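Local coordinates for uncharacterized protein (Bacteroides thetaiotaomicron, PDB 3KZT) that is of unknown function but carries a DUF3828 domain and is probably made as a lipoprotein, folding as helices packed against an antiparallel sheet, at residues G29-F34 / Y134-I139; E106-S111 / A120-V125. All coordinates share one frame; numbering follows the deposited sequence. Where two conformers were deposited one is given.

Contact 1 (G29-F34 / Y134-I139); sequences GMIEDF and YLIDDI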
ATOM      1  N   GLY A  29       4.698  10.004  -9.225  1.00 13.63           N
ATOM      2  CA  GLY A  29       4.242  10.019  -7.816  1.00 12.93           C
ATOM      3  C   GLY A  29       2.733   9.819  -7.647  1.00 12.55           C
ATOM      4  O   GLY A  29       2.304   9.059  -6.792  1.00 13.01           O
HETATM    5  N   MSE A  30       1.948  10.499  -8.464  1.00 11.79           N
HETATM    6  CA  MSE A  30       0.469  10.327  -8.462  1.00 11.66           C
HETATM    7  C   MSE A  30       0.052   8.907  -8.889  1.00 11.79           C
HETATM    8  O   MSE A  30      -0.812   8.307  -8.259  1.00 11.97           O
HETATM    9  CB  MSE A  30      -0.198  11.349  -9.387  1.00 10.94           C
HETATM   10  CG  MSE A  30      -1.745  11.184  -9.511  1.00  9.55           C
HETATM   11 SE   MSE A  30      -2.346   9.867 -10.826  0.75  3.16          SE
HETATM   12  CE  MSE A  30      -1.615  10.755 -12.419  1.00  7.06           C
ATOM     13  N   ILE A  31       0.656   8.415  -9.980  1.00 12.10           N
ATOM     14  CA  ILE A  31       0.391   7.061 -10.511  1.00 12.30           C
ATOM     15  C   ILE A  31       0.723   5.994  -9.447  1.00 12.52           C
ATOM     16  O   ILE A  31      -0.077   5.105  -9.204  1.00 12.24           O
ATOM     17  CB  ILE A  31       1.167   6.787 -11.843  1.00 12.34           C
ATOM     18  CG1 ILE A  31       0.659   7.718 -12.978  1.00 12.45           C
ATOM     19  CG2 ILE A  31       0.951   5.313 -12.316  1.00 12.79           C
ATOM     20  CD1 ILE A  31       1.589   7.782 -14.215  1.00 12.68           C
ATOM     21  N   GLU A  32       1.899   6.124  -8.818  1.00 13.16           N
ATOM     22  CA  GLU A  32       2.298   5.263  -7.673  1.00 13.59           C
ATOM     23  C   GLU A  32       1.285   5.272  -6.528  1.00 13.84           C
ATOM     24  O   GLU A  32       0.966   4.211  -5.987  1.00 14.02           O
ATOM     25  CB  GLU A  32       3.640   5.704  -7.116  1.00 13.62           C
ATOM     26  CG  GLU A  32       4.824   5.328  -8.011  1.00 14.92           C
ATOM     27  CD  GLU A  32       6.142   5.938  -7.560  1.00 15.88           C
ATOM     28  OE1 GLU A  32       6.140   6.796  -6.656  1.00 15.83           O
ATOM     29  OE2 GLU A  32       7.192   5.543  -8.122  1.00 17.92           O
ATOM     30  N   ASP A  33       0.802   6.471  -6.168  1.00 13.97           N
ATOM     31  CA  ASP A  33      -0.221   6.639  -5.088  1.00 14.29           C
ATOM     32  C   ASP A  33      -1.523   5.973  -5.439  1.00 13.99           C
ATOM     33  O   ASP A  33      -2.152   5.366  -4.572  1.00 13.75           O
ATOM     34  CB  ASP A  33      -0.531   8.121  -4.803  1.00 14.25           C
ATOM     35  CG  ASP A  33       0.642   8.885  -4.204  1.00 15.30           C
ATOM     36  OD1 ASP A  33       1.661   8.280  -3.809  1.00 17.95           O
ATOM     37  OD2 ASP A  33       0.534  10.116  -4.150  1.00 16.34           O
ATOM     38  N   PHE A  34      -1.959   6.135  -6.696  1.00 14.21           N
ATOM     39  CA  PHE A  34      -3.172   5.463  -7.172  1.00 14.22           C
ATOM     40  C   PHE A  34      -3.075   3.938  -7.038  1.00 14.30           C
ATOM     41  O   PHE A  34      -3.960   3.322  -6.443  1.00 14.33           O
ATOM     42  CB  PHE A  34      -3.507   5.826  -8.636  1.00 14.09           C
ATOM     43  CG  PHE A  34      -4.557   4.950  -9.228  1.00 13.94           C
ATOM     44  CD1 PHE A  34      -5.821   4.865  -8.635  1.00 13.98           C
ATOM     45  CD2 PHE A  34      -4.292   4.163 -10.360  1.00 13.23           C
ATOM     46  CE1 PHE A  34      -6.802   4.023  -9.157  1.00 13.23           C
ATOM     47  CE2 PHE A  34      -5.281   3.322 -10.893  1.00 12.95           C
ATOM     48  CZ  PHE A  34      -6.529   3.252 -10.289  1.00 13.05           C
ATOM     49  N   TYR A 134      -2.967  16.031 -10.852  1.00 16.93           N
ATOM     50  CA  TYR A 134      -2.683  15.005 -11.867  1.00 16.84           C
ATOM     51  C   TYR A 134      -3.747  13.896 -11.799  1.00 16.63           C
ATOM     52  O   TYR A 134      -4.120  13.459 -10.715  1.00 16.22           O
ATOM     53  CB  TYR A 134      -1.295  14.406 -11.670  1.00 16.87           C
ATOM     54  CG  TYR A 134      -0.177  15.383 -11.922  1.00 17.19           C
ATOM     55  CD1 TYR A 134       0.273  15.628 -13.219  1.00 17.52           C
ATOM     56  CD2 TYR A 134       0.441  16.068 -10.864  1.00 16.52           C
ATOM     57  CE1 TYR A 134       1.313  16.511 -13.466  1.00 17.70           C
ATOM     58  CE2 TYR A 134       1.484  16.965 -11.105  1.00 17.40           C
ATOM     59  CZ  TYR A 134       1.912  17.175 -12.418  1.00 17.70           C
ATOM     60  OH  TYR A 134       2.924  18.036 -12.694  1.00 18.28           O
ATOM     61  N   LEU A 135      -4.233  13.477 -12.967  1.00 16.85           N
ATOM     62  CA  LEU A 135      -5.265  12.436 -13.096  1.00 16.92           C
ATOM     63  C   LEU A 135      -4.912  11.559 -14.273  1.00 17.28           C
ATOM     64  O   LEU A 135      -4.306  12.037 -15.222  1.00 16.95           O
ATOM     65  CB  LEU A 135      -6.639  13.069 -13.340  1.00 17.02           C
ATOM     66  CG  LEU A 135      -7.229  13.948 -12.236  1.00 16.97           C
ATOM     67  CD1 LEU A 135      -8.455  14.675 -12.733  1.00 16.33           C
ATOM     68  CD2 LEU A 135      -7.561  13.109 -11.023  1.00 17.04           C
ATOM     69  N   ILE A 136      -5.275  10.271 -14.202  1.00 17.58           N
ATOM     70  CA  ILE A 136      -5.054   9.346 -15.305  1.00 17.91           C
ATOM     71  C   ILE A 136      -6.292   9.490 -16.205  1.00 18.36           C
ATOM     72  O   ILE A 136      -7.404   9.312 -15.731  1.00 18.68           O
ATOM     73  CB  ILE A 136      -4.878   7.881 -14.822  1.00 17.78           C
ATOM     74  CG1 ILE A 136      -3.636   7.752 -13.912  1.00 17.95           C
ATOM     75  CG2 ILE A 136      -4.712   6.973 -15.989  1.00 17.71           C
ATOM     76  CD1 ILE A 136      -3.473   6.405 -13.249  1.00 18.45           C
ATOM     77  N   ASP A 137      -6.096   9.847 -17.478  1.00 18.95           N
ATOM     78  CA  ASP A 137      -7.228  10.028 -18.443  1.00 19.63           C
ATOM     79  C   ASP A 137      -7.355   8.937 -19.523  1.00 19.96           C
ATOM     80  O   ASP A 137      -8.305   8.973 -20.299  1.00 19.77           O
ATOM     81  CB  ASP A 137      -7.230  11.440 -19.064  1.00 19.76           C
ATOM     82  CG  ASP A 137      -6.043  11.707 -19.985  1.00 20.65           C
ATOM     83  OD1 ASP A 137      -5.031  10.974 -19.954  1.00 22.30           O
ATOM     84  OD2 ASP A 137      -6.125  12.691 -20.738  1.00 22.56           O
ATOM     85  N   ASP A 138      -6.397   7.997 -19.582  1.00 20.44           N
ATOM     86  CA  ASP A 138      -6.496   6.848 -20.485  1.00 21.15           C
ATOM     87  C   ASP A 138      -5.546   5.706 -20.058  1.00 21.72           C
ATOM     88  O   ASP A 138      -4.511   5.957 -19.433  1.00 21.20           O
ATOM     89  CB  ASP A 138      -6.175   7.272 -21.943  1.00 21.26           C
ATOM     90  CG  ASP A 138      -6.649   6.247 -22.989  1.00 21.23           C
ATOM     91  OD1 ASP A 138      -7.537   5.421 -22.701  1.00 21.92           O
ATOM     92  OD2 ASP A 138      -6.125   6.284 -24.110  1.00 21.57           O
ATOM     93  N   ILE A 139      -5.938   4.459 -20.371  1.00 22.69           N
ATOM     94  CA  ILE A 139      -5.059   3.257 -20.203  1.00 23.47           C
ATOM     95  C   ILE A 139      -5.232   2.341 -21.405  1.00 23.98           C
ATOM     96  O   ILE A 139      -6.296   2.360 -22.014  1.00 23.98           O
ATOM     97  CB  ILE A 139      -5.342   2.438 -18.871  1.00 23.51           C
ATOM     98  CG1 ILE A 139      -6.728   1.720 -18.880  1.00 24.25           C
ATOM     99  CG2 ILE A 139      -5.215   3.325 -17.658  1.00 23.83           C
ATOM    100  CD1 ILE A 139      -6.951   0.825 -17.658  1.00 24.79           C
TER
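The carbonyl oxygen of Tyr134 is met by the side chain of Met30, deposited as selenomethionine: CG of Met30 lies 3.5 Å from Tyr134 O, in plain van der Waals contact. No hydrogen bond joins segment 29-34 to segment 134-139, whose axes pass 8.7 Å apart at 72°. Met30 starts with CG anti to the backbone N (chi1 176°) and then bends at both following torsions. Its methyl, CE, sits 3.7 Å from Tyr134 CB and 3.9 Å from Ile136 CG1, so this long, flexible side chain touches two inward residues of the strand at once. The phenol of Tyr134 leads away instead, and its OH hydrogen-bonds to Glu26, one turn before Met30 on helix 13-41. Further along, Ile136 reaches the helix with its tip. Ile136 CD1 lies 3.7 Å from Phe34 CD2, oblique to the ring, the two side chains crossing at about a right angle, while Ile31 CG1 is 4.3 Å from Ile136 CD1. Leu61 adds to this core beside Phe34 and Ile136. Apolar side-chain groups thus meet one another and the strand backbone, so within 29-34 and 134-139 the hold rests on shape and burial; the directional bond from Tyr134 to this helix lies one turn away, at Glu26.

Contact 2 (E106-S111 / A120-V125); sequences EVNYTS and AVSIPV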
ATOM      1  N   GLU A 106       4.328   4.084 -18.101  1.00 17.61           N
ATOM      2  CA  GLU A 106       4.168   2.624 -18.081  1.00 17.71           C
ATOM      3  C   GLU A 106       4.187   2.169 -16.625  1.00 17.64           C
ATOM      4  O   GLU A 106       5.128   2.484 -15.912  1.00 17.48           O
ATOM      5  CB  GLU A 106       5.319   1.968 -18.861  1.00 17.72           C
ATOM      6  CG  GLU A 106       5.303   0.433 -18.879  1.00 18.19           C
ATOM      7  CD  GLU A 106       6.415  -0.137 -19.720  1.00 19.40           C
ATOM      8  OE1 GLU A 106       6.221  -0.262 -20.952  1.00 20.61           O
ATOM      9  OE2 GLU A 106       7.468  -0.495 -19.151  1.00 19.83           O
ATOM     10  N   VAL A 107       3.143   1.437 -16.204  1.00 17.55           N
ATOM     11  CA  VAL A 107       3.044   0.867 -14.850  1.00 17.66           C
ATOM     12  C   VAL A 107       3.461  -0.603 -14.941  1.00 17.87           C
ATOM     13  O   VAL A 107       2.748  -1.407 -15.556  1.00 18.02           O
ATOM     14  CB  VAL A 107       1.610   0.964 -14.292  1.00 17.61           C
ATOM     15  CG1 VAL A 107       1.497   0.205 -12.953  1.00 17.66           C
ATOM     16  CG2 VAL A 107       1.213   2.432 -14.115  1.00 17.38           C
ATOM     17  N   ASN A 108       4.608  -0.936 -14.337  1.00 17.99           N
ATOM     18  CA  ASN A 108       5.168  -2.299 -14.337  1.00 18.03           C
ATOM     19  C   ASN A 108       5.065  -2.944 -12.969  1.00 18.07           C
ATOM     20  O   ASN A 108       5.348  -2.290 -11.961  1.00 18.19           O
ATOM     21  CB  ASN A 108       6.636  -2.260 -14.745  1.00 18.03           C
ATOM     22  CG  ASN A 108       6.829  -1.755 -16.152  1.00 18.66           C
ATOM     23  OD1 ASN A 108       6.420  -2.399 -17.103  1.00 17.59           O
ATOM     24  ND2 ASN A 108       7.453  -0.570 -16.289  1.00 21.34           N
ATOM     25  N   TYR A 109       4.637  -4.217 -12.934  1.00 17.80           N
ATOM     26  CA  TYR A 109       4.630  -5.031 -11.701  1.00 17.75           C
ATOM     27  C   TYR A 109       4.564  -6.525 -12.083  1.00 17.82           C
ATOM     28  O   TYR A 109       4.036  -6.876 -13.130  1.00 18.02           O
ATOM     29  CB  TYR A 109       3.475  -4.644 -10.736  1.00 17.56           C
ATOM     30  CG  TYR A 109       2.133  -5.328 -10.993  1.00 17.57           C
ATOM     31  CD1 TYR A 109       1.216  -4.795 -11.883  1.00 17.08           C
ATOM     32  CD2 TYR A 109       1.779  -6.518 -10.307  1.00 17.01           C
ATOM     33  CE1 TYR A 109      -0.021  -5.427 -12.116  1.00 16.61           C
ATOM     34  CE2 TYR A 109       0.570  -7.149 -10.535  1.00 16.18           C
ATOM     35  CZ  TYR A 109      -0.330  -6.598 -11.429  1.00 16.60           C
ATOM     36  OH  TYR A 109      -1.524  -7.226 -11.640  1.00 15.84           O
ATOM     37  N   THR A 110       5.103  -7.377 -11.218  1.00 17.90           N
ATOM     38  CA  THR A 110       5.111  -8.817 -11.423  1.00 17.98           C
ATOM     39  C   THR A 110       3.936  -9.435 -10.643  1.00 18.48           C
ATOM     40  O   THR A 110       3.872  -9.309  -9.409  1.00 18.68           O
ATOM     41  CB  THR A 110       6.427  -9.416 -10.943  1.00 18.01           C
ATOM     42  OG1 THR A 110       7.504  -8.754 -11.612  1.00 17.37           O
ATOM     43  CG2 THR A 110       6.491 -10.904 -11.241  1.00 17.15           C
ATOM     44  N   SER A 111       3.004 -10.055 -11.366  1.00 18.71           N
ATOM     45  CA  SER A 111       1.872 -10.773 -10.760  1.00 19.11           C
ATOM     46  C   SER A 111       2.332 -12.183 -10.375  1.00 19.20           C
ATOM     47  O   SER A 111       2.983 -12.850 -11.189  1.00 19.29           O
ATOM     48  CB  SER A 111       0.730 -10.897 -11.752  1.00 19.18           C
ATOM     49  OG  SER A 111      -0.335 -11.606 -11.172  1.00 20.27           O
ATOM     50  N   ALA A 120       4.821 -10.985 -15.891  1.00 18.63           N
ATOM     51  CA  ALA A 120       5.226  -9.573 -15.983  1.00 18.63           C
ATOM     52  C   ALA A 120       4.042  -8.781 -16.565  1.00 18.56           C
ATOM     53  O   ALA A 120       3.572  -9.105 -17.653  1.00 18.56           O
ATOM     54  CB  ALA A 120       6.430  -9.433 -16.869  1.00 18.40           C
ATOM     55  N   VAL A 121       3.551  -7.785 -15.824  1.00 18.62           N
ATOM     56  CA  VAL A 121       2.418  -6.932 -16.264  1.00 18.60           C
ATOM     57  C   VAL A 121       2.977  -5.539 -16.588  1.00 18.85           C
ATOM     58  O   VAL A 121       3.841  -5.042 -15.853  1.00 18.96           O
ATOM     59  CB  VAL A 121       1.327  -6.849 -15.187  1.00 18.60           C
ATOM     60  CG1 VAL A 121       0.154  -6.001 -15.672  1.00 18.26           C
ATOM     61  CG2 VAL A 121       0.834  -8.263 -14.832  1.00 18.25           C
ATOM     62  N   SER A 122       2.488  -4.949 -17.701  1.00 18.95           N
ATOM     63  CA  SER A 122       2.935  -3.643 -18.189  0.50 18.93           C
ATOM     64  C   SER A 122       1.746  -2.873 -18.806  1.00 19.11           C
ATOM     65  O   SER A 122       1.371  -3.126 -19.956  1.00 19.07           O
ATOM     66  CB  SER A 122       4.052  -3.839 -19.214  0.50 18.94           C
ATOM     67  OG  SER A 122       4.483  -2.610 -19.743  0.50 18.68           O
ATOM     68  N   ILE A 123       1.159  -1.943 -18.022  1.00 19.34           N
ATOM     69  CA  ILE A 123       0.012  -1.125 -18.446  1.00 19.33           C
ATOM     70  C   ILE A 123       0.474   0.299 -18.858  1.00 19.24           C
ATOM     71  O   ILE A 123       0.980   1.052 -17.998  1.00 19.07           O
ATOM     72  CB  ILE A 123      -1.068  -0.964 -17.286  1.00 19.34           C
ATOM     73  CG1 ILE A 123      -1.498  -2.328 -16.708  1.00 19.90           C
ATOM     74  CG2 ILE A 123      -2.300  -0.196 -17.796  1.00 19.09           C
ATOM     75  CD1 ILE A 123      -0.744  -2.731 -15.441  1.00 20.81           C
ATOM     76  N   PRO A 124       0.325   0.671 -20.167  1.00 19.02           N
ATOM     77  CA  PRO A 124       0.555   2.078 -20.496  1.00 18.90           C
ATOM     78  C   PRO A 124      -0.623   2.909 -19.951  1.00 18.80           C
ATOM     79  O   PRO A 124      -1.791   2.505 -20.145  1.00 18.60           O
ATOM     80  CB  PRO A 124       0.561   2.096 -22.036  1.00 18.90           C
ATOM     81  CG  PRO A 124       0.587   0.646 -22.462  1.00 18.83           C
ATOM     82  CD  PRO A 124      -0.021  -0.111 -21.370  1.00 19.08           C
ATOM     83  N   VAL A 125      -0.316   4.009 -19.240  1.00 18.58           N
ATOM     84  CA  VAL A 125      -1.336   4.928 -18.699  1.00 18.18           C
ATOM     85  C   VAL A 125      -0.979   6.374 -19.091  1.00 18.19           C
ATOM     86  O   VAL A 125       0.210   6.744 -19.100  1.00 18.43           O
ATOM     87  CB  VAL A 125      -1.515   4.778 -17.153  1.00 18.32           C
ATOM     88  CG1 VAL A 125      -1.752   3.313 -16.782  1.00 17.37           C
ATOM     89  CG2 VAL A 125      -0.326   5.353 -16.369  1.00 17.49           C
TER
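Tyr109 and Val121 form one rung of a beta hairpin, in which strands 104-111 and 119-130 run antiparallel as the two middle strands of a four-stranded meander. Backbone bonds come in pairs. Val107 N reaches Ile123 O at 2.8 Å, almost straight at 177°, and Ile123 N answers to Val107 O; Tyr109 and Val121 repeat the exchange, with Val121 N 2.9 Å from Tyr109 O. Between these rungs a CA-H...O contact brings Asn108 CA to 3.4 Å from Val121 O.

Glu106, Asn108 and Ser122 form a polar cluster on one face. Asn108 ND2 donates to Glu106 OE2 at 2.9 Å, using the anti lone pair of that oxygen, and the acceptor lies in the plane of the amide. In the conformer given, Ser122 OG lies near the Glu106 carboxylate and makes at most a weak, doubtful bond to Asn108 OD1. An alanine at Glu106 would probably leave the Asn108 amide without this acceptor and freer to turn.

Apolar groups fill the face turned to helix 13-41, where beta-branched residues suit the extended chain. Val107 CG2 meets Val125 CG2 at 4.0 Å. Tyr109 CG sits between the backbone N and the carbonyl carbon (chi1 86°), on the same face as Val121. The Tyr109 OH hydrogen-bonds to Ile82 O. Val121 CB lies over one face of the Tyr109 ring in a CH-pi contact, 4.1 Å from the centroid, while Ile123 CD1 comes to the ring edge, 4.3 Å from Tyr109 CE1.

Contact 1 and contact 2 have centres about 13 Å apart and share one apolar core between helix 13-41 and the sheet. Ile31 joins them from the helix: Ile31 CG2 is 3.4 Å from Val107 CG2, and Ile31 CD1 is 3.8 Å from Val125 CG2. A second link runs within the sheet, where strands 119-130 and 133-139 are neighbours, and Ile139 CG2 packs 3.6 Å from Val125 CG1. Along the chain the hairpin of contact 2 is nested inside the loop that contact 1 closes. No active site is known; 1,2-ethanediol lies about 4 Å from the Tyr134 side chain and about 3 Å from that of Ser111, and a sulfate about 3 Å from that of Pro124, all probably from the crystallisation liquor.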